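Local coordinates for protein separin (PDB 5U1T) that cleaves the cohesin subunit MCD1/SCC1 at the onset of anaphase to trigger chromosome segregation, and is held inactive by securin for most of the cell cycle, at residues S688-V693 with K741-E745; E717-I721 with V735-N739; A759-R764 with Q798-H803; N744-K748 with F794-Q798. The contacts are given in a common frame with arbitrary orientation. Residues are numbered along the deposited sequence.

Interaction 1: S688-V693 with K741-E745; sequences SSLINV and KIFNE
Segment 688-693 is the C-terminal end of helix 680-689 and the turn that follows it. Ser688 is still helical, Leu690 and Ile691 are no longer so, Asn692 is extended (phi/psi -35/133°), and Val693 returns to a 3-10 conformation. Segment 741-745 is regular helix inside helix 729-752, with Glu745 N bonded to Lys741 O at 3.2 Å. The backbones approach most closely at Ile691-Ile742 (CA-CA 6.4 Å) and Val693-Glu745 (CA-CA 6.5 Å), and the contact buries 359 Å². Ile691 points at the helix in an m,t rotamer and packs on the face formed by Lys741, Ile742 and Glu745: its CD1 lies 3.7 Å from Ile742 CG1 and 3.6 Å from Lys741 CD. Lys741 is fully extended, all four chi angles near t, so that its aliphatic chain runs past Ile691 and its NZ reaches the helix end. There it donates a very short hydrogen bond to Ser688 O (2.5 Å) and a weak one to Ser688 OG (3.4 Å), while Glu651 of helix 642-655 forms a salt bridge with the same ammonium group. Glu745, with chi1 and chi2 both m, points toward the turn; its CG lies 3.5 Å from Ile691 CG2, and its carboxylate ends near Val693. The contact packs the C-terminal end of helix 680-689 and its exit turn on the middle of helix 729-752, a helix-end-on-helix junction in separase's helical region.

Interaction 2: E717-I721 with V735-N739; sequences ELFDI and VILLN
Segment 717-721 leaves a 3-10 turn (Glu717-Leu718) and continues as irregular loop, crossing one face of helical segment 735-739 near the start of helix 729-752. The closest CA pairs are Leu718-Val735 (5.8 Å) and Ile721-Ile736 (5.6 Å), and 358 Å² is buried. Val735, chi1 t, points at the loop; its CG2 sits 3.5 Å from Glu717 O and its CG1 3.6 Å from Leu718 O, so a branched side chain fits against the carbonyls of the turn. Ile736 lies to the side and gives a looser contact, its CG1 4.5 Å from Ile721 CG2. Leu737 faces helix 782-805 instead. Leu738 (t,p) brings CD2 to 4.0 Å from Leu718 CB and also packs on Leu684 and Ala687 of helix 680-689. One residue on, Asn739 (chi1 m) points into the loop against Leu718 and Phe719, lying between them and Ile721. Phe719 starts away from the helix, but chi1 m brings its ring beside the Asn739 side chain, and chi2 near 90° sets the tilt. Asp720, whose CA-to-CB bond points away from the helix, accepts a hydrogen bond from His725 N within the same loop. The contact is a helix-helix connection folded back onto the helix it leads into, within the helical region of separase.

Interaction 3: A759-R764 with Q798-H803; sequences AVIDCR and QLIKIH
Helices 756-775 and 782-805 pack antiparallel here, the axes of the two segments 9.9 Å apart and crossing at -162°, with Cys763 and Leu799 nearest (CA-CA 6.5 Å). The interface is apolar and buries 326 Å². Val760, chi1 t, lays CG2 3.6 Å from Ile802 CG2 and CG1 4.4 Å from Leu799 CD2. Ile802, in the m,t rotamer, sends CD1 to 3.8 Å from Ala759 CB and 4.1 Å from Cys763 SG. Cys763 has an off-well chi1 of -104°; its CB lies 3.7 Å from Leu799 CG and its SG 3.6 Å from Gln798 CB. Leu799 starts sideways, yet chi1 -92° and chi2 163° turn its end inward, with CD2 4.3 Å from Arg764 CD. Arg764 folds back through three m angles; its NE donates a hydrogen bond to the securin backbone, and its guanidinium makes a cation-pi contact with Tyr1095. Securin also packs on Val760, Leu799 and His803, so this antiparallel helical hairpin forms part of the inhibitor-binding surface of separase.

Interaction 4: N744-K748 with F794-Q798; sequences NESAK and FSFFQ
Segments 744-748 and 794-798 are both helical, running nearly parallel: the N-to-C directions differ by 20° (signed crossing +20°) and the axes come within 10.2 Å. Asn744 faces Ser795 (CA-CA 6.1 Å) and Lys748 faces Gln798 (CA-CA 7.1 Å), and 308 Å² is buried. Asn744 points into the interface with chi1 at -102°, between wells; its amide lies beside the Phe794 ring, CG 3.3 Å from CD1, and its OD1 is 3.2 Å from Ser795 CB. Its ND2 is hydrogen-bonded to Ser791 O, one turn earlier on helix 782-805, tying the amide to the backbone of the facing helix. The carbonyl of Asn744 meets the edge of the Phe794 ring, O to CE1 3.1 Å. Phe794, chi1 t, reaches across to helix 729-752 and buries 84 Å² of its surface against segment 744-748. Glu745 starts away from the interface, but its side chain curls back until OE1 is 4.0 Å from Phe794 CE2. Ala747 offers a small surface to Gln798, CB to CG 4.0 Å. Lys748, extended from chi1 to chi3, runs along the rim of the ring, CD 4.3 Å from Phe794 CZ, with its CG 3.8 Å from Gln798 OE1. Gln798 also touches Cys763 of the intervening helix 756-775; the three helices run up-down-up, first and third parallel, as in the alpha-helical arrays of helical-repeat proteins.

Helix 729-752 carries one side of interactions 1, 2 and 4, and helices 756-775 and 782-805 follow it in the chain. Interaction 2 is nested within the loop closed by interaction 1, their centres 12 Å apart, and Leu738 touches both Ser688 and Ile691. Interactions 1 and 4 share Asn744 and Glu745, 10 Å between centres. Interactions 3 and 4, centres 6 Å apart, share Gln798; their segments alternate along the chain, and Ser746 OG and Asp762 OD2 make a probable hydrogen bond between them (3.0 Å). Interactions 2 and 3, centres 21 Å apart, do not touch. Together they pack helix 680-689, the loop after helix 700-714 and helices 729-752, 756-775 and 782-805, meeting securin mainly at interaction 3, with Phe796 of interaction 4 also touching it.

Interaction 1: S688-V693 with K741-E745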
loop_
_atom_site.group_PDB
_atom_site.type_symbol
_atom_site.label_atom_id
_atom_site.label_comp_id
_atom_site.label_asym_id
_atom_site.label_seq_id
_atom_site.Cartn_x
_atom_site.Cartn_y
_atom_site.Cartn_z
ATOM N N SER A 688 7.301 1.993 9.416
ATOM C CA SER A 688 6.170 2.243 8.549
ATOM C C SER A 688 5.155 3.178 9.214
ATOM O O SER A 688 4.552 4.017 8.552
ATOM C CB SER A 688 5.507 0.924 8.158
ATOM O OG SER A 688 4.765 1.062 6.962
ATOM N N SER A 689 4.984 3.047 10.522
ATOM C CA SER A 689 3.966 3.811 11.224
ATOM C C SER A 689 4.353 5.276 11.390
ATOM O O SER A 689 3.490 6.139 11.558
ATOM C CB SER A 689 3.692 3.203 12.598
ATOM O OG SER A 689 4.839 3.295 13.417
ATOM N N LEU A 690 5.650 5.545 11.355
ATOM C CA LEU A 690 6.145 6.886 11.604
ATOM C C LEU A 690 6.188 7.750 10.357
ATOM O O LEU A 690 6.742 8.828 10.379
ATOM C CB LEU A 690 7.537 6.818 12.212
ATOM C CG LEU A 690 7.563 6.278 13.637
ATOM C CD1 LEU A 690 8.974 6.279 14.205
ATOM C CD2 LEU A 690 6.613 7.089 14.520
ATOM N N ILE A 691 5.592 7.294 9.273
ATOM C CA ILE A 691 5.808 7.969 8.011
ATOM C C ILE A 691 4.850 9.155 7.789
ATOM O O ILE A 691 5.282 10.197 7.314
ATOM C CB ILE A 691 5.723 6.956 6.855
ATOM C CG1 ILE A 691 6.977 6.075 6.865
ATOM C CG2 ILE A 691 5.587 7.651 5.509
ATOM C CD1 ILE A 691 6.979 4.985 5.819
ATOM N N ASN A 692 3.582 9.004 8.167
ATOM C CA ASN A 692 2.528 10.031 8.044
ATOM C C ASN A 692 2.914 11.524 8.228
ATOM O O ASN A 692 3.590 11.867 9.194
ATOM C CB ASN A 692 1.438 9.687 9.051
ATOM C CG ASN A 692 0.103 10.279 8.694
ATOM O OD1 ASN A 692 -0.054 11.493 8.644
ATOM N ND2 ASN A 692 -0.880 9.422 8.469
ATOM N N VAL A 693 2.467 12.404 7.315
ATOM C CA VAL A 693 2.834 13.832 7.360
ATOM C C VAL A 693 2.357 14.502 8.639
ATOM O O VAL A 693 3.086 15.291 9.249
ATOM C CB VAL A 693 2.268 14.655 6.157
ATOM C CG1 VAL A 693 3.061 14.398 4.892
ATOM C CG2 VAL A 693 0.771 14.410 5.935
ATOM N N LYS A 741 6.267 3.871 0.496
ATOM C CA LYS A 741 5.511 4.710 1.411
ATOM C C LYS A 741 6.300 5.960 1.807
ATOM O O LYS A 741 5.714 7.015 1.994
ATOM C CB LYS A 741 5.123 3.911 2.655
ATOM C CG LYS A 741 3.935 4.436 3.417
ATOM C CD LYS A 741 3.780 3.697 4.718
ATOM C CE LYS A 741 2.691 4.297 5.561
ATOM N NZ LYS A 741 2.703 3.724 6.917
ATOM N N ILE A 742 7.618 5.847 1.938
ATOM C CA ILE A 742 8.419 7.004 2.301
ATOM C C ILE A 742 8.351 8.043 1.193
ATOM O O ILE A 742 8.047 9.204 1.451
ATOM C CB ILE A 742 9.878 6.636 2.576
ATOM C CG1 ILE A 742 10.002 5.850 3.886
ATOM C CG2 ILE A 742 10.710 7.880 2.681
ATOM C CD1 ILE A 742 11.403 5.330 4.161
ATOM N N PHE A 743 8.592 7.614 -0.044
ATOM C CA PHE A 743 8.539 8.513 -1.201
ATOM C C PHE A 743 7.152 9.104 -1.477
ATOM O O PHE A 743 7.044 10.207 -1.985
ATOM C CB PHE A 743 9.038 7.791 -2.462
ATOM C CG PHE A 743 10.525 7.625 -2.508
ATOM C CD1 PHE A 743 11.361 8.698 -2.247
ATOM C CD2 PHE A 743 11.089 6.395 -2.787
ATOM C CE1 PHE A 743 12.748 8.544 -2.268
ATOM C CE2 PHE A 743 12.473 6.228 -2.803
ATOM C CZ PHE A 743 13.306 7.309 -2.545
ATOM N N ASN A 744 6.101 8.362 -1.146
ATOM C CA ASN A 744 4.739 8.843 -1.295
ATOM C C ASN A 744 4.428 9.990 -0.339
ATOM O O ASN A 744 3.791 10.968 -0.725
ATOM C CB ASN A 744 3.741 7.703 -1.072
ATOM C CG ASN A 744 3.180 7.157 -2.364
ATOM O OD1 ASN A 744 3.356 7.742 -3.432
ATOM N ND2 ASN A 744 2.487 6.028 -2.279
ATOM N N GLU A 745 4.871 9.874 0.908
ATOM C CA GLU A 745 4.597 10.927 1.871
ATOM C C GLU A 745 5.538 12.094 1.669
ATOM O O GLU A 745 5.197 13.242 1.964
ATOM C CB GLU A 745 4.691 10.402 3.294
ATOM C CG GLU A 745 3.421 9.709 3.697
ATOM C CD GLU A 745 2.400 10.666 4.254
ATOM O OE1 GLU A 745 1.230 10.619 3.831
ATOM O OE2 GLU A 745 2.763 11.453 5.136
#

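Interaction 2: E717-I721 with V735-N739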
loop_
_atom_site.group_PDB
_atom_site.type_symbol
_atom_site.label_atom_id
_atom_site.label_comp_id
_atom_site.label_asym_id
_atom_site.label_seq_id
_atom_site.Cartn_x
_atom_site.Cartn_y
_atom_site.Cartn_z
ATOM N N GLU A 717 19.259 -2.159 6.298
ATOM C CA GLU A 717 18.520 -3.150 5.539
ATOM C C GLU A 717 17.067 -2.718 5.341
ATOM O O GLU A 717 16.322 -3.361 4.600
ATOM C CB GLU A 717 18.594 -4.533 6.215
ATOM C CG GLU A 717 18.111 -4.562 7.661
ATOM C CD GLU A 717 19.210 -4.262 8.695
ATOM O OE1 GLU A 717 19.968 -3.278 8.522
ATOM O OE2 GLU A 717 19.312 -5.010 9.699
ATOM N N LEU A 718 16.667 -1.624 5.986
ATOM C CA LEU A 718 15.345 -1.048 5.746
ATOM C C LEU A 718 15.329 -0.406 4.378
ATOM O O LEU A 718 14.278 -0.078 3.838
ATOM C CB LEU A 718 14.975 -0.009 6.807
ATOM C CG LEU A 718 14.652 -0.479 8.220
ATOM C CD1 LEU A 718 14.179 0.683 9.059
ATOM C CD2 LEU A 718 13.611 -1.582 8.173
ATOM N N PHE A 719 16.521 -0.231 3.822
ATOM C CA PHE A 719 16.684 0.493 2.576
ATOM C C PHE A 719 17.468 -0.325 1.563
ATOM O O PHE A 719 18.109 0.231 0.674
ATOM C CB PHE A 719 17.379 1.824 2.841
ATOM C CG PHE A 719 16.710 2.651 3.905
ATOM C CD1 PHE A 719 17.043 2.491 5.246
ATOM C CD2 PHE A 719 15.736 3.578 3.570
ATOM C CE1 PHE A 719 16.418 3.240 6.226
ATOM C CE2 PHE A 719 15.119 4.334 4.544
ATOM C CZ PHE A 719 15.459 4.161 5.874
ATOM N N ASP A 720 17.419 -1.648 1.705
ATOM C CA ASP A 720 18.097 -2.527 0.765
ATOM C C ASP A 720 17.132 -3.001 -0.303
ATOM O O ASP A 720 16.739 -4.163 -0.334
ATOM C CB ASP A 720 18.707 -3.721 1.476
ATOM C CG ASP A 720 19.588 -4.538 0.566
ATOM O OD1 ASP A 720 20.006 -4.006 -0.492
ATOM O OD2 ASP A 720 19.868 -5.702 0.917
ATOM N N ILE A 721 16.770 -2.079 -1.185
ATOM C CA ILE A 721 15.772 -2.347 -2.207
ATOM C C ILE A 721 16.330 -3.212 -3.331
ATOM O O ILE A 721 15.586 -3.652 -4.209
ATOM C CB ILE A 721 15.210 -1.037 -2.785
ATOM C CG1 ILE A 721 16.339 -0.059 -3.104
ATOM C CG2 ILE A 721 14.262 -0.405 -1.798
ATOM C CD1 ILE A 721 16.673 0.036 -4.568
ATOM N N VAL A 735 10.174 -4.441 2.557
ATOM C CA VAL A 735 11.170 -3.367 2.489
ATOM C C VAL A 735 10.855 -2.387 1.343
ATOM O O VAL A 735 10.848 -1.169 1.531
ATOM C CB VAL A 735 12.614 -3.947 2.323
ATOM C CG1 VAL A 735 13.573 -2.918 1.771
ATOM C CG2 VAL A 735 13.134 -4.491 3.648
ATOM N N ILE A 736 10.588 -2.925 0.160
ATOM C CA ILE A 736 10.280 -2.096 -0.988
ATOM C C ILE A 736 9.032 -1.285 -0.700
ATOM O O ILE A 736 8.985 -0.099 -0.990
ATOM C CB ILE A 736 10.081 -2.930 -2.266
ATOM C CG1 ILE A 736 11.341 -3.734 -2.584
ATOM C CG2 ILE A 736 9.775 -2.034 -3.438
ATOM C CD1 ILE A 736 11.221 -4.573 -3.853
ATOM N N LEU A 737 8.028 -1.924 -0.108
ATOM C CA LEU A 737 6.804 -1.221 0.273
ATOM C C LEU A 737 7.075 -0.083 1.260
ATOM O O LEU A 737 6.419 0.952 1.197
ATOM C CB LEU A 737 5.785 -2.186 0.874
ATOM C CG LEU A 737 5.158 -3.203 -0.077
ATOM C CD1 LEU A 737 4.340 -4.215 0.712
ATOM C CD2 LEU A 737 4.305 -2.531 -1.134
ATOM N N LEU A 738 8.032 -0.276 2.169
ATOM C CA LEU A 738 8.390 0.773 3.118
ATOM C C LEU A 738 8.901 1.998 2.372
ATOM O O LEU A 738 8.507 3.134 2.653
ATOM C CB LEU A 738 9.454 0.293 4.111
ATOM C CG LEU A 738 9.957 1.374 5.067
ATOM C CD1 LEU A 738 8.936 1.643 6.148
ATOM C CD2 LEU A 738 11.304 1.021 5.655
ATOM N N ASN A 739 9.790 1.748 1.416
ATOM C CA ASN A 739 10.430 2.818 0.677
ATOM C C ASN A 739 9.448 3.476 -0.278
ATOM O O ASN A 739 9.577 4.645 -0.587
ATOM C CB ASN A 739 11.656 2.294 -0.069
ATOM C CG ASN A 739 12.853 2.061 0.858
ATOM O OD1 ASN A 739 12.944 1.026 1.522
ATOM N ND2 ASN A 739 13.780 3.010 0.890
#

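Interaction 3: A759-R764 with Q798-H803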
loop_
_atom_site.group_PDB
_atom_site.type_symbol
_atom_site.label_atom_id
_atom_site.label_comp_id
_atom_site.label_asym_id
_atom_site.label_seq_id
_atom_site.Cartn_x
_atom_site.Cartn_y
_atom_site.Cartn_z
ATOM N N ALA A 759 8.539 17.115 -5.533
ATOM C CA ALA A 759 7.367 16.291 -5.207
ATOM C C ALA A 759 6.965 15.401 -6.385
ATOM O O ALA A 759 6.569 14.259 -6.199
ATOM C CB ALA A 759 6.197 17.153 -4.787
ATOM N N VAL A 760 7.064 15.933 -7.600
ATOM C CA VAL A 760 6.768 15.145 -8.795
ATOM C C VAL A 760 7.765 14.001 -8.908
ATOM O O VAL A 760 7.381 12.875 -9.197
ATOM C CB VAL A 760 6.805 15.990 -10.094
ATOM C CG1 VAL A 760 6.781 15.093 -11.321
ATOM C CG2 VAL A 760 5.640 16.941 -10.132
ATOM N N ILE A 761 9.040 14.294 -8.664
ATOM C CA ILE A 761 10.087 13.285 -8.769
ATOM C C ILE A 761 9.890 12.163 -7.752
ATOM O O ILE A 761 9.977 10.987 -8.108
ATOM C CB ILE A 761 11.470 13.900 -8.588
ATOM C CG1 ILE A 761 11.716 14.907 -9.710
ATOM C CG2 ILE A 761 12.539 12.816 -8.578
ATOM C CD1 ILE A 761 13.076 15.558 -9.674
ATOM N N ASP A 762 9.609 12.532 -6.503
ATOM C CA ASP A 762 9.345 11.568 -5.444
ATOM C C ASP A 762 8.263 10.589 -5.862
ATOM O O ASP A 762 8.505 9.379 -5.947
ATOM C CB ASP A 762 8.938 12.274 -4.156
ATOM C CG ASP A 762 10.113 12.904 -3.446
ATOM O OD1 ASP A 762 11.274 12.672 -3.858
ATOM O OD2 ASP A 762 9.879 13.632 -2.458
ATOM N N CYS A 763 7.075 11.130 -6.105
ATOM C CA CYS A 763 5.946 10.395 -6.665
ATOM C C CYS A 763 6.322 9.391 -7.740
ATOM O O CYS A 763 5.776 8.295 -7.785
ATOM C CB CYS A 763 4.939 11.374 -7.267
ATOM S SG CYS A 763 3.507 11.611 -6.268
ATOM N N ARG A 764 7.239 9.777 -8.618
ATOM C CA ARG A 764 7.610 8.925 -9.740
ATOM C C ARG A 764 8.539 7.792 -9.299
ATOM O O ARG A 764 8.519 6.715 -9.882
ATOM C CB ARG A 764 8.256 9.760 -10.848
ATOM C CG ARG A 764 7.310 10.812 -11.462
ATOM C CD ARG A 764 6.350 10.219 -12.484
ATOM N NE ARG A 764 7.102 9.472 -13.482
ATOM C CZ ARG A 764 7.213 8.147 -13.486
ATOM N NH1 ARG A 764 7.946 7.552 -14.420
ATOM N NH2 ARG A 764 6.596 7.416 -12.557
ATOM N N GLN A 798 -1.821 11.632 -5.615
ATOM C CA GLN A 798 -0.827 12.657 -5.368
ATOM C C GLN A 798 -0.346 13.346 -6.651
ATOM O O GLN A 798 -0.261 14.570 -6.698
ATOM C CB GLN A 798 0.371 12.069 -4.622
ATOM C CG GLN A 798 1.127 13.083 -3.780
ATOM C CD GLN A 798 0.182 14.008 -3.017
ATOM O OE1 GLN A 798 -0.531 13.590 -2.097
ATOM N NE2 GLN A 798 0.148 15.273 -3.430
ATOM N N LEU A 799 -0.020 12.564 -7.679
ATOM C CA LEU A 799 0.499 13.113 -8.923
ATOM C C LEU A 799 -0.538 14.015 -9.585
ATOM O O LEU A 799 -0.216 15.131 -10.017
ATOM C CB LEU A 799 0.914 12.007 -9.889
ATOM C CG LEU A 799 2.360 11.523 -9.856
ATOM C CD1 LEU A 799 2.457 10.171 -10.554
ATOM C CD2 LEU A 799 3.310 12.499 -10.505
ATOM N N ILE A 800 -1.780 13.532 -9.656
ATOM C CA ILE A 800 -2.868 14.322 -10.205
ATOM C C ILE A 800 -3.060 15.608 -9.399
ATOM O O ILE A 800 -3.142 16.679 -9.970
ATOM C CB ILE A 800 -4.172 13.514 -10.259
ATOM C CG1 ILE A 800 -3.987 12.299 -11.189
ATOM C CG2 ILE A 800 -5.311 14.390 -10.723
ATOM C CD1 ILE A 800 -5.213 11.397 -11.376
ATOM N N LYS A 801 -3.103 15.507 -8.077
ATOM C CA LYS A 801 -3.193 16.682 -7.241
ATOM C C LYS A 801 -2.033 17.646 -7.520
ATOM O O LYS A 801 -2.234 18.862 -7.557
ATOM C CB LYS A 801 -3.220 16.289 -5.761
ATOM C CG LYS A 801 -4.592 15.874 -5.202
ATOM C CD LYS A 801 -4.418 15.338 -3.771
ATOM C CE LYS A 801 -5.621 15.616 -2.855
ATOM N NZ LYS A 801 -5.326 15.379 -1.385
ATOM N N ILE A 802 -0.828 17.132 -7.739
ATOM C CA ILE A 802 0.316 18.027 -7.921
ATOM C C ILE A 802 0.177 18.803 -9.235
ATOM O O ILE A 802 0.526 19.983 -9.321
ATOM C CB ILE A 802 1.670 17.274 -7.912
ATOM C CG1 ILE A 802 1.948 16.632 -6.551
ATOM C CG2 ILE A 802 2.818 18.218 -8.218
ATOM C CD1 ILE A 802 3.180 15.733 -6.555
ATOM N N HIS A 803 -0.370 18.140 -10.245
ATOM C CA HIS A 803 -0.537 18.739 -11.549
ATOM C C HIS A 803 -1.791 19.629 -11.646
ATOM O O HIS A 803 -1.871 20.495 -12.519
ATOM C CB HIS A 803 -0.550 17.642 -12.614
ATOM C CG HIS A 803 0.787 16.992 -12.814
ATOM N ND1 HIS A 803 1.662 17.378 -13.807
ATOM C CD2 HIS A 803 1.411 16.000 -12.135
ATOM C CE1 HIS A 803 2.759 16.643 -13.740
ATOM N NE2 HIS A 803 2.633 15.800 -12.733
#

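Interaction 4: N744-K748 with F794-Q798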
loop_
_atom_site.group_PDB
_atom_site.type_symbol
_atom_site.label_atom_id
_atom_site.label_comp_id
_atom_site.label_asym_id
_atom_site.label_seq_id
_atom_site.Cartn_x
_atom_site.Cartn_y
_atom_site.Cartn_z
ATOM N N ASN A 744 6.101 8.362 -1.146
ATOM C CA ASN A 744 4.739 8.843 -1.295
ATOM C C ASN A 744 4.428 9.990 -0.339
ATOM O O ASN A 744 3.791 10.968 -0.725
ATOM C CB ASN A 744 3.741 7.703 -1.072
ATOM C CG ASN A 744 3.180 7.157 -2.364
ATOM O OD1 ASN A 744 3.356 7.742 -3.432
ATOM N ND2 ASN A 744 2.487 6.028 -2.279
ATOM N N GLU A 745 4.871 9.874 0.908
ATOM C CA GLU A 745 4.597 10.927 1.871
ATOM C C GLU A 745 5.538 12.094 1.669
ATOM O O GLU A 745 5.197 13.242 1.964
ATOM C CB GLU A 745 4.691 10.402 3.294
ATOM C CG GLU A 745 3.421 9.709 3.697
ATOM C CD GLU A 745 2.400 10.666 4.254
ATOM O OE1 GLU A 745 1.230 10.619 3.831
ATOM O OE2 GLU A 745 2.763 11.453 5.136
ATOM N N SER A 746 6.720 11.794 1.153
ATOM C CA SER A 746 7.682 12.829 0.864
ATOM C C SER A 746 7.178 13.747 -0.256
ATOM O O SER A 746 7.452 14.951 -0.261
ATOM C CB SER A 746 9.019 12.224 0.490
ATOM O OG SER A 746 9.995 13.241 0.467
ATOM N N ALA A 747 6.434 13.167 -1.192
ATOM C CA ALA A 747 5.757 13.954 -2.209
ATOM C C ALA A 747 4.764 14.929 -1.556
ATOM O O ALA A 747 4.740 16.115 -1.897
ATOM C CB ALA A 747 5.040 13.051 -3.211
ATOM N N LYS A 748 3.962 14.419 -0.618
ATOM C CA LYS A 748 2.945 15.198 0.077
ATOM C C LYS A 748 3.579 16.354 0.858
ATOM O O LYS A 748 3.088 17.485 0.821
ATOM C CB LYS A 748 2.138 14.291 1.012
ATOM C CG LYS A 748 0.724 14.757 1.334
ATOM C CD LYS A 748 0.061 13.843 2.371
ATOM C CE LYS A 748 -1.407 14.202 2.594
ATOM N NZ LYS A 748 -2.257 13.732 1.471
ATOM N N PHE A 794 -2.625 5.975 -3.970
ATOM C CA PHE A 794 -2.162 7.202 -3.336
ATOM C C PHE A 794 -1.290 7.990 -4.306
ATOM O O PHE A 794 -1.478 9.194 -4.481
ATOM C CB PHE A 794 -1.383 6.882 -2.054
ATOM C CG PHE A 794 -0.765 8.088 -1.378
ATOM C CD1 PHE A 794 0.348 8.738 -1.925
ATOM C CD2 PHE A 794 -1.265 8.546 -0.171
ATOM C CE1 PHE A 794 0.922 9.838 -1.299
ATOM C CE2 PHE A 794 -0.691 9.640 0.471
ATOM C CZ PHE A 794 0.402 10.287 -0.096
ATOM N N SER A 795 -0.327 7.313 -4.927
ATOM C CA SER A 795 0.609 8.018 -5.774
ATOM C C SER A 795 -0.087 8.552 -7.036
ATOM O O SER A 795 0.286 9.605 -7.512
ATOM C CB SER A 795 1.803 7.134 -6.124
ATOM O OG SER A 795 1.474 6.274 -7.178
ATOM N N PHE A 796 -1.114 7.889 -7.557
ATOM C CA PHE A 796 -1.925 8.531 -8.603
ATOM C C PHE A 796 -2.683 9.778 -8.101
ATOM O O PHE A 796 -2.601 10.832 -8.714
ATOM C CB PHE A 796 -2.919 7.547 -9.218
ATOM C CG PHE A 796 -2.325 6.703 -10.313
ATOM C CD1 PHE A 796 -2.136 7.233 -11.588
ATOM C CD2 PHE A 796 -1.930 5.390 -10.061
ATOM C CE1 PHE A 796 -1.574 6.470 -12.604
ATOM C CE2 PHE A 796 -1.368 4.620 -11.064
ATOM C CZ PHE A 796 -1.191 5.156 -12.344
ATOM N N PHE A 797 -3.416 9.649 -7.000
ATOM C CA PHE A 797 -4.009 10.795 -6.335
ATOM C C PHE A 797 -2.980 11.940 -6.176
ATOM O O PHE A 797 -3.224 13.074 -6.583
ATOM C CB PHE A 797 -4.568 10.403 -4.960
ATOM C CG PHE A 797 -5.632 9.332 -4.999
ATOM C CD1 PHE A 797 -6.264 8.981 -6.184
ATOM C CD2 PHE A 797 -6.004 8.669 -3.830
ATOM C CE1 PHE A 797 -7.249 7.973 -6.199
ATOM C CE2 PHE A 797 -6.980 7.675 -3.835
ATOM C CZ PHE A 797 -7.611 7.331 -5.019
ATOM N N GLN A 798 -1.821 11.632 -5.615
ATOM C CA GLN A 798 -0.827 12.657 -5.368
ATOM C C GLN A 798 -0.346 13.346 -6.651
ATOM O O GLN A 798 -0.261 14.570 -6.698
ATOM C CB GLN A 798 0.371 12.069 -4.622
ATOM C CG GLN A 798 1.127 13.083 -3.780
ATOM C CD GLN A 798 0.182 14.008 -3.017
ATOM O OE1 GLN A 798 -0.531 13.590 -2.097
ATOM N NE2 GLN A 798 0.148 15.273 -3.430
#